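Local coordinates for racemase (Pseudovibrio sp. JE062, PDB 3MKC), which belongs to the mandelate racemase/muconate lactonizing enzyme family of the enolase superfamily, joining an enolase-type N-terminal domain to a TIM-barrel-like C-terminal domain, at residues Y141-P146 and Y337-H342; A170-A175 and L361-F366. All coordinates share one frame; numbering follows the deposited sequence.

Contact 1 (Y141-P146 and Y337-H342); sequences YLTLYP and YFEYVH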
loop_
_atom_site.group_PDB
_atom_site.type_symbol
_atom_site.label_atom_id
_atom_site.label_comp_id
_atom_site.label_asym_id
_atom_site.label_seq_id
_atom_site.Cartn_x
_atom_site.Cartn_y
_atom_site.Cartn_z
ATOM N N TYR A 141 4.781 -10.563 -1.460
ATOM C CA TYR A 141 6.111 -10.528 -2.035
ATOM C C TYR A 141 6.753 -9.537 -1.080
ATOM O O TYR A 141 6.091 -8.612 -0.596
ATOM C CB TYR A 141 6.118 -10.029 -3.489
ATOM C CG TYR A 141 5.887 -8.552 -3.723
ATOM C CD1 TYR A 141 6.866 -7.607 -3.414
ATOM C CD2 TYR A 141 4.713 -8.105 -4.326
ATOM C CE1 TYR A 141 6.684 -6.258 -3.704
ATOM C CE2 TYR A 141 4.521 -6.759 -4.623
ATOM C CZ TYR A 141 5.510 -5.840 -4.309
ATOM O OH TYR A 141 5.322 -4.512 -4.594
ATOM N N LEU A 142 8.015 -9.754 -0.751
ATOM C CA LEU A 142 8.682 -8.858 0.178
ATOM C C LEU A 142 9.629 -7.928 -0.552
ATOM O O LEU A 142 10.429 -8.364 -1.378
ATOM C CB LEU A 142 9.451 -9.666 1.227
ATOM C CG LEU A 142 8.601 -10.670 2.008
ATOM C CD1 LEU A 142 9.467 -11.344 3.068
ATOM C CD2 LEU A 142 7.421 -9.962 2.658
ATOM N N THR A 143 9.528 -6.642 -0.251
ATOM C CA THR A 143 10.391 -5.655 -0.874
ATOM C C THR A 143 11.680 -5.578 -0.070
ATOM O O THR A 143 11.653 -5.323 1.134
ATOM C CB THR A 143 9.703 -4.288 -0.916
ATOM O OG1 THR A 143 8.465 -4.416 -1.627
ATOM C CG2 THR A 143 10.581 -3.268 -1.619
ATOM N N LEU A 144 12.801 -5.807 -0.750
ATOM C CA LEU A 144 14.116 -5.813 -0.114
ATOM C C LEU A 144 15.031 -4.682 -0.552
ATOM O O LEU A 144 14.989 -4.240 -1.701
ATOM C CB LEU A 144 14.825 -7.133 -0.423
ATOM C CG LEU A 144 14.022 -8.409 -0.197
ATOM C CD1 LEU A 144 14.797 -9.607 -0.722
ATOM C CD2 LEU A 144 13.716 -8.550 1.282
ATOM N N TYR A 145 15.870 -4.229 0.375
ATOM C CA TYR A 145 16.843 -3.180 0.090
ATOM C C TYR A 145 17.895 -3.154 1.198
ATOM O O TYR A 145 17.588 -2.868 2.357
ATOM C CB TYR A 145 16.174 -1.811 -0.009
ATOM C CG TYR A 145 17.045 -0.782 -0.702
ATOM C CD1 TYR A 145 17.175 -0.772 -2.091
ATOM C CD2 TYR A 145 17.742 0.179 0.029
ATOM C CE1 TYR A 145 17.975 0.170 -2.735
ATOM C CE2 TYR A 145 18.547 1.127 -0.603
ATOM C CZ TYR A 145 18.658 1.121 -1.985
ATOM O OH TYR A 145 19.437 2.071 -2.618
ATOM N N PRO A 146 19.154 -3.461 0.855
ATOM C CA PRO A 146 20.228 -3.465 1.851
ATOM C C PRO A 146 20.639 -2.062 2.282
ATOM O O PRO A 146 20.219 -1.065 1.691
ATOM C CB PRO A 146 21.353 -4.192 1.129
ATOM C CG PRO A 146 21.174 -3.725 -0.290
ATOM C CD PRO A 146 19.669 -3.848 -0.471
ATOM N N TYR A 337 0.249 -12.194 -5.501
ATOM C CA TYR A 337 0.981 -11.592 -4.395
ATOM C C TYR A 337 0.482 -10.177 -4.117
ATOM O O TYR A 337 -0.362 -9.649 -4.844
ATOM C CB TYR A 337 2.473 -11.509 -4.731
ATOM C CG TYR A 337 3.068 -12.782 -5.295
ATOM C CD1 TYR A 337 3.200 -13.921 -4.505
ATOM C CD2 TYR A 337 3.518 -12.838 -6.617
ATOM C CE1 TYR A 337 3.767 -15.084 -5.010
ATOM C CE2 TYR A 337 4.089 -13.998 -7.135
ATOM C CZ TYR A 337 4.211 -15.116 -6.325
ATOM O OH TYR A 337 4.778 -16.266 -6.819
ATOM N N PHE A 338 1.018 -9.588 -3.049
ATOM C CA PHE A 338 0.713 -8.221 -2.640
ATOM C C PHE A 338 1.947 -7.733 -1.880
ATOM O O PHE A 338 2.662 -8.545 -1.281
ATOM C CB PHE A 338 -0.549 -8.172 -1.770
ATOM C CG PHE A 338 -0.408 -8.839 -0.431
ATOM C CD1 PHE A 338 -0.370 -8.079 0.732
ATOM C CD2 PHE A 338 -0.330 -10.221 -0.332
ATOM C CE1 PHE A 338 -0.255 -8.686 1.980
ATOM C CE2 PHE A 338 -0.215 -10.843 0.916
ATOM C CZ PHE A 338 -0.177 -10.071 2.071
ATOM N N GLU A 339 2.223 -6.431 -1.914
ATOM C CA GLU A 339 3.417 -5.930 -1.242
ATOM C C GLU A 339 3.312 -5.944 0.267
ATOM O O GLU A 339 2.313 -5.511 0.842
ATOM C CB GLU A 339 3.783 -4.517 -1.704
ATOM C CG GLU A 339 5.016 -3.960 -0.987
ATOM C CD GLU A 339 5.546 -2.675 -1.596
ATOM O OE1 GLU A 339 4.731 -1.814 -1.983
ATOM O OE2 GLU A 339 6.784 -2.519 -1.674
ATOM N N TYR A 340 4.369 -6.440 0.898
ATOM C CA TYR A 340 4.425 -6.519 2.341
ATOM C C TYR A 340 5.860 -6.277 2.795
ATOM O O TYR A 340 6.809 -6.732 2.160
ATOM C CB TYR A 340 3.977 -7.901 2.801
ATOM C CG TYR A 340 3.626 -7.981 4.266
ATOM C CD1 TYR A 340 2.344 -7.669 4.713
ATOM C CD2 TYR A 340 4.574 -8.381 5.207
ATOM C CE1 TYR A 340 2.010 -7.758 6.063
ATOM C CE2 TYR A 340 4.254 -8.473 6.559
ATOM C CZ TYR A 340 2.973 -8.161 6.978
ATOM O OH TYR A 340 2.654 -8.249 8.306
ATOM N N VAL A 341 6.013 -5.534 3.881
ATOM C CA VAL A 341 7.328 -5.269 4.435
ATOM C C VAL A 341 7.347 -6.060 5.736
ATOM O O VAL A 341 6.512 -5.855 6.615
ATOM C CB VAL A 341 7.541 -3.758 4.702
ATOM C CG1 VAL A 341 6.482 -3.235 5.656
ATOM C CG2 VAL A 341 8.940 -3.519 5.262
ATOM N N HIS A 342 8.278 -6.999 5.833
ATOM C CA HIS A 342 8.376 -7.845 7.009
ATOM C C HIS A 342 9.490 -7.364 7.936
ATOM O O HIS A 342 10.529 -6.896 7.475
ATOM C CB HIS A 342 8.627 -9.291 6.575
ATOM C CG HIS A 342 8.480 -10.286 7.678
ATOM N ND1 HIS A 342 9.435 -10.461 8.658
ATOM C CD2 HIS A 342 7.469 -11.134 7.984
ATOM C CE1 HIS A 342 9.016 -11.372 9.518
ATOM N NE2 HIS A 342 7.826 -11.796 9.131
#
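Y141 and L142 run parallel to E339 and Y340 as paired strands, and the backbone of Y141 straddles E339: Y141 N donates to F338 O at 2.9 Å (N-H...O 161°), and Y340 N donates to Y141 O at 3.1 Å. The ladder then opens out; T143 N is buried here and finds no hydrogen-bond partner in the model. Y141 carries CG between its backbone N and carbonyl carbon (chi1 73°), and its ring lies against the E339 backbone. E339 CA stands over one ring face, 3.8 Å from the centroid, in a CH-pi contact. Farther out, Y141 OH touches E339 CB at 3.3 Å, while its polar partner is K177 NZ. This pairing joins strand 137-143 to strand 339-340, the first and last strands of the barrel, and so closes it. Y141 and E339 face the inside, whereas L142 and Y340 face the outer layer, where Y340 also touches S322 of helix 319-331. The E339 chain continues extended beyond CG and crosses T143 obliquely. There T143 OG1 donates a short 2.5 Å bond to E339 OE2, reaching the oxygen on its anti side and 17° out of the carboxylate plane. The other oxygen, OE1, accepts from N315 N, so each end of the carboxylate is gripped. On the outward face the two L142 methyls divide the work: CD2 sits 3.3 Å from Y340 O and near the edge of the Y340 ring, while CD1 meets H342 CB at 4.1 Å, with the L142 and H342 side chains lying side by side.

Contact 2 (A170-A175 and L361-F366); sequences AHNIRA and LVDGGF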
loop_
_atom_site.group_PDB
_atom_site.type_symbol
_atom_site.label_atom_id
_atom_site.label_comp_id
_atom_site.label_asym_id
_atom_site.label_seq_id
_atom_site.Cartn_x
_atom_site.Cartn_y
_atom_site.Cartn_z
ATOM N N ALA A 170 15.590 -19.007 2.341
ATOM C CA ALA A 170 15.628 -19.803 3.561
ATOM C C ALA A 170 14.269 -19.810 4.253
ATOM O O ALA A 170 13.932 -20.761 4.961
ATOM C CB ALA A 170 16.694 -19.257 4.508
ATOM N N HIS A 171 13.494 -18.745 4.050
ATOM C CA HIS A 171 12.168 -18.635 4.656
ATOM C C HIS A 171 11.074 -18.947 3.643
ATOM O O HIS A 171 9.902 -18.643 3.873
ATOM C CB HIS A 171 11.937 -17.225 5.202
ATOM C CG HIS A 171 12.756 -16.895 6.409
ATOM N ND1 HIS A 171 14.133 -16.870 6.392
ATOM C CD2 HIS A 171 12.389 -16.542 7.663
ATOM C CE1 HIS A 171 14.581 -16.515 7.582
ATOM N NE2 HIS A 171 13.542 -16.310 8.371
ATOM N N ASN A 172 11.463 -19.545 2.522
ATOM C CA ASN A 172 10.518 -19.889 1.462
ATOM C C ASN A 172 9.596 -18.743 1.053
ATOM O O ASN A 172 8.396 -18.946 0.852
ATOM C CB ASN A 172 9.669 -21.097 1.866
ATOM C CG ASN A 172 10.490 -22.363 2.009
ATOM O OD1 ASN A 172 11.280 -22.709 1.129
ATOM N ND2 ASN A 172 10.303 -23.066 3.117
ATOM N N ILE A 173 10.150 -17.541 0.938
ATOM C CA ILE A 173 9.365 -16.389 0.504
ATOM C C ILE A 173 9.105 -16.631 -0.984
ATOM O O ILE A 173 10.039 -16.877 -1.749
ATOM C CB ILE A 173 10.147 -15.067 0.684
ATOM C CG1 ILE A 173 10.465 -14.850 2.167
ATOM C CG2 ILE A 173 9.343 -13.899 0.135
ATOM C CD1 ILE A 173 9.246 -14.871 3.066
ATOM N N ARG A 174 7.840 -16.564 -1.387
ATOM C CA ARG A 174 7.472 -16.827 -2.772
ATOM C C ARG A 174 7.898 -15.782 -3.799
ATOM O O ARG A 174 8.005 -16.092 -4.983
ATOM C CB ARG A 174 5.959 -17.038 -2.868
ATOM C CG ARG A 174 5.408 -18.063 -1.897
ATOM C CD ARG A 174 5.972 -19.447 -2.166
ATOM N NE ARG A 174 5.426 -20.450 -1.255
ATOM C CZ ARG A 174 4.179 -20.911 -1.296
ATOM N NH1 ARG A 174 3.326 -20.466 -2.211
ATOM N NH2 ARG A 174 3.780 -21.820 -0.413
ATOM N N ALA A 175 8.139 -14.550 -3.361
ATOM C CA ALA A 175 8.539 -13.495 -4.286
ATOM C C ALA A 175 9.165 -12.312 -3.561
ATOM O O ALA A 175 8.789 -11.993 -2.437
ATOM C CB ALA A 175 7.331 -13.027 -5.102
ATOM N N LEU A 361 4.262 -14.995 9.556
ATOM C CA LEU A 361 4.444 -15.458 8.187
ATOM C C LEU A 361 4.870 -16.920 8.270
ATOM O O LEU A 361 5.950 -17.232 8.776
ATOM C CB LEU A 361 5.525 -14.629 7.495
ATOM C CG LEU A 361 5.680 -14.845 5.990
ATOM C CD1 LEU A 361 4.419 -14.372 5.278
ATOM C CD2 LEU A 361 6.894 -14.088 5.482
ATOM N N VAL A 362 4.012 -17.812 7.791
ATOM C CA VAL A 362 4.291 -19.244 7.832
ATOM C C VAL A 362 4.450 -19.831 6.434
ATOM O O VAL A 362 3.531 -19.766 5.618
ATOM C CB VAL A 362 3.158 -20.007 8.558
ATOM C CG1 VAL A 362 3.451 -21.495 8.558
ATOM C CG2 VAL A 362 3.010 -19.491 9.988
ATOM N N ASP A 363 5.619 -20.409 6.170
ATOM C CA ASP A 363 5.902 -21.008 4.871
ATOM C C ASP A 363 5.672 -19.963 3.779
ATOM O O ASP A 363 5.157 -20.268 2.704
ATOM C CB ASP A 363 4.997 -22.229 4.656
ATOM C CG ASP A 363 5.299 -22.971 3.364
ATOM O OD1 ASP A 363 6.491 -23.148 3.036
ATOM O OD2 ASP A 363 4.338 -23.389 2.680
ATOM N N GLY A 364 6.058 -18.724 4.080
ATOM C CA GLY A 364 5.906 -17.633 3.133
ATOM C C GLY A 364 4.479 -17.160 2.919
ATOM O O GLY A 364 4.197 -16.472 1.939
ATOM N N GLY A 365 3.576 -17.509 3.831
ATOM C CA GLY A 365 2.192 -17.101 3.673
ATOM C C GLY A 365 1.477 -16.781 4.970
ATOM O O GLY A 365 1.904 -17.201 6.049
ATOM N N PHE A 366 0.380 -16.039 4.859
ATOM C CA PHE A 366 -0.414 -15.652 6.019
ATOM C C PHE A 366 -1.738 -16.395 6.073
ATOM O O PHE A 366 -2.357 -16.655 5.047
ATOM C CB PHE A 366 -0.693 -14.148 5.997
ATOM C CG PHE A 366 0.528 -13.305 6.186
ATOM C CD1 PHE A 366 1.305 -13.432 7.335
ATOM C CD2 PHE A 366 0.909 -12.383 5.220
ATOM C CE1 PHE A 366 2.443 -12.659 7.520
ATOM C CE2 PHE A 366 2.050 -11.598 5.393
ATOM C CZ PHE A 366 2.821 -11.737 6.547
HETATM O O HOH W 1 5.995 -15.210 0.121
#
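A Schellman motif ends helix 154-170, with N172 as its positive-phi C-prime residue, and there N172 and I173 lie against G364 in the type I' turn V362-G365. Two bonds hold that turn: V362 N donates to G365 O at 2.8 Å, and G365 N donates to V362 O at 2.9 Å. D363 and G364 both take positive phi at its corner. G364 has no side chain, which lets N172 O settle 3.6 Å from G364 CA. No direct hydrogen bond joins the two loops; a water does it instead, accepting from R174 N at 2.7 Å and donating to G364 O at 2.9 Å. On the more exposed side, D363 reaches back across the contact with CG anti to its backbone N (chi1 -176°). The R174 chain bends at chi2 (-63°), and R174 NH2 forms a long salt bridge of 3.5 Å with D363 OD2. The oxygen lies in the guanidinium plane at its edge, yet the carboxylate is turned 71° from that plane, so this is no two-pronged pairing. D363 OD1 faces N172 ND2 without bonding to it. Just before the turn in the chain, at L361, the contact becomes apolar: I173 CD1 presses on L361 CD2 at 3.5 Å, tighter than usual, with the two side chains crossing at about a right angle. I173 also touches L142, and L361 touches H342. K137 NZ binds V362 O from outside the pair. The turn, with its reciprocal backbone bonds, is characteristic of the two-residue loop of a tight beta-hairpin, here set against the loop that leads from a barrel helix into strand 175-179.

Overall arrangement
Contact 1 is buried, its centre about 11 Å from that of the chain; contact 2, some 11 Å from contact 1 between centres, is only partly buried and lies about 19 Å out. Contact 1 joins barrel strands through direct backbone bonds, an aromatic face and a carboxylate held by hydrogen bonds. Contact 2 joins loops at the N-terminal ends of strands 175-179 and 366-367 through a water, a long salt bridge and one tight methyl pair. They also touch each other: L142 N probably bonds to A175 O, L142 packs on I173, and the Y340 and F366 rings meet. Strand 137-143 links the two, since it pairs with strands 339-340, 175-179 and 366-367.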